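Local structure of mandelate racemase/muconate lactonizing enzyme (Polaromonas sp., 2OG9) at residues A282-P287 with E331-H336. The protein probably acts as a racemase or related enzyme on hydroxy-carboxylate substrates, as a member of the enolase superfamily. Numbering follows the deposited sequence.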
# COMPACT_ATOMS: atom_id res chain seq x y z
N ALA A 282 -4.19 -13.59 13.84
CA ALA A 282 -4.94 -14.34 14.85
C ALA A 282 -6.36 -13.84 15.08
O ALA A 282 -6.59 -12.65 15.26
CB ALA A 282 -4.18 -14.35 16.16
N ASP A 283 -7.30 -14.78 15.08
CA ASP A 283 -8.70 -14.47 15.34
C ASP A 283 -8.83 -14.37 16.86
O ASP A 283 -9.53 -13.50 17.38
CB ASP A 283 -9.57 -15.59 14.78
CG ASP A 283 -9.49 -15.68 13.27
OD1 ASP A 283 -10.00 -14.76 12.60
OD2 ASP A 283 -8.89 -16.65 12.76
N TYR A 284 -8.14 -15.28 17.55
CA TYR A 284 -8.09 -15.31 19.02
C TYR A 284 -6.64 -15.05 19.42
O TYR A 284 -5.77 -15.87 19.15
CB TYR A 284 -8.49 -16.68 19.57
CG TYR A 284 -9.97 -16.98 19.58
CD1 TYR A 284 -10.80 -16.53 20.61
CD2 TYR A 284 -10.54 -17.72 18.55
CE1 TYR A 284 -12.17 -16.82 20.60
CE2 TYR A 284 -11.90 -18.01 18.54
CZ TYR A 284 -12.71 -17.55 19.56
OH TYR A 284 -14.06 -17.81 19.51
N LEU A 285 -6.38 -13.91 20.06
CA LEU A 285 -5.03 -13.61 20.50
C LEU A 285 -4.85 -14.25 21.88
O LEU A 285 -5.74 -14.15 22.73
CB LEU A 285 -4.82 -12.09 20.60
CG LEU A 285 -3.38 -11.64 20.83
CD1 LEU A 285 -2.53 -11.95 19.59
CD2 LEU A 285 -3.35 -10.14 21.12
N MSE A 286 -3.72 -14.89 22.10
CA MSE A 286 -3.49 -15.57 23.37
C MSE A 286 -2.30 -15.07 24.18
O MSE A 286 -1.33 -15.79 24.40
CB MSE A 286 -3.34 -17.07 23.12
CG MSE A 286 -4.53 -17.66 22.38
SE MSE A 286 -4.41 -19.59 22.25
CE MSE A 286 -4.97 -20.07 24.06
N PRO A 287 -2.37 -13.81 24.64
CA PRO A 287 -1.28 -13.25 25.43
C PRO A 287 -1.19 -13.95 26.78
O PRO A 287 -2.20 -14.41 27.32
CB PRO A 287 -1.67 -11.78 25.55
CG PRO A 287 -3.17 -11.84 25.59
CD PRO A 287 -3.49 -12.86 24.51
N GLU A 331 -16.54 -11.43 24.68
CA GLU A 331 -16.49 -12.71 25.39
C GLU A 331 -15.22 -13.53 25.15
O GLU A 331 -15.02 -14.08 24.06
CB GLU A 331 -17.71 -13.57 25.02
CG GLU A 331 -19.01 -13.15 25.70
CD GLU A 331 -18.99 -13.37 27.20
OE1 GLU A 331 -18.67 -14.49 27.63
OE2 GLU A 331 -19.30 -12.41 27.96
N PRO A 332 -14.35 -13.62 26.16
CA PRO A 332 -13.11 -14.38 26.04
C PRO A 332 -13.27 -15.84 26.49
O PRO A 332 -14.36 -16.26 26.90
CB PRO A 332 -12.15 -13.62 26.94
CG PRO A 332 -13.06 -13.24 28.08
CD PRO A 332 -14.34 -12.80 27.39
N TRP A 333 -12.19 -16.59 26.37
CA TRP A 333 -12.13 -17.98 26.82
C TRP A 333 -10.89 -18.09 27.69
O TRP A 333 -9.85 -17.50 27.36
CB TRP A 333 -11.97 -18.96 25.65
CG TRP A 333 -13.21 -19.29 24.87
CD1 TRP A 333 -13.68 -18.66 23.75
CD2 TRP A 333 -14.10 -20.40 25.10
NE1 TRP A 333 -14.79 -19.31 23.27
CE2 TRP A 333 -15.07 -20.37 24.08
CE3 TRP A 333 -14.16 -21.41 26.07
CZ2 TRP A 333 -16.10 -21.33 24.00
CZ3 TRP A 333 -15.18 -22.35 26.00
CH2 TRP A 333 -16.14 -22.30 24.96
N VAL A 334 -10.97 -18.83 28.79
CA VAL A 334 -9.83 -19.03 29.68
C VAL A 334 -9.72 -20.52 29.96
O VAL A 334 -10.74 -21.19 30.17
CB VAL A 334 -10.00 -18.28 31.02
CG1 VAL A 334 -8.88 -18.68 31.97
CG2 VAL A 334 -9.96 -16.77 30.79
N GLU A 335 -8.50 -21.05 29.95
CA GLU A 335 -8.29 -22.48 30.20
C GLU A 335 -8.27 -22.78 31.69
O GLU A 335 -7.58 -22.10 32.47
CB GLU A 335 -6.96 -22.94 29.57
CG GLU A 335 -6.60 -24.37 29.93
CD GLU A 335 -5.36 -24.86 29.22
OE1 GLU A 335 -4.40 -24.08 29.11
OE2 GLU A 335 -5.35 -26.03 28.78
N HIS A 336 -9.07 -23.77 32.08
CA HIS A 336 -9.11 -24.19 33.46
C HIS A 336 -8.15 -25.33 33.66
O HIS A 336 -8.46 -26.48 33.30
CB HIS A 336 -10.50 -24.68 33.91
CG HIS A 336 -10.50 -25.30 35.27
ND1 HIS A 336 -9.96 -26.54 35.53
CD2 HIS A 336 -11.00 -24.84 36.44
CE1 HIS A 336 -10.13 -26.82 36.81
NE2 HIS A 336 -10.76 -25.81 37.38
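Tyr284 and Trp333 make the contact through their rings, and the meeting is narrow: just 80 Å² is buried in total. Tyr284 can be followed outward. Its CB points toward 331-336. CG lies anti to the carbonyl carbon (chi1 -77°), which sends the ring out toward the indole. CD1 is still 4.8 Å from Trp333 CD1. The next atom, CE1, makes the closest approach, 3.9 Å from Trp333 CD1. CZ lies 4.4 Å from the same carbon. At the tip, OH is 4.1 Å from Trp333 NE1, too long for a hydrogen bond. The CE1-to-OH side of the phenol lies obliquely against the CD1-NE1 side of the indole.

Strands 284-285 and 333-335 both belong to the modified TIM barrel of the enolase superfamily. They are not neighbours. Strand 284-285 pairs with 261-263 and 311-312, and strand 333-335 with 148-152. The two aromatic side chains thus reach across the barrel interior, with Tyr284 at the start of its short strand. Trp237 joins them, meeting Trp333 edge-to-face and also touching the Tyr284 ring. Pro221 of a second subunit packs on Tyr284.

The planes of the phenol and the five-membered ring are inclined at 72°, an oblique pairing, with centroids 5.9 Å apart.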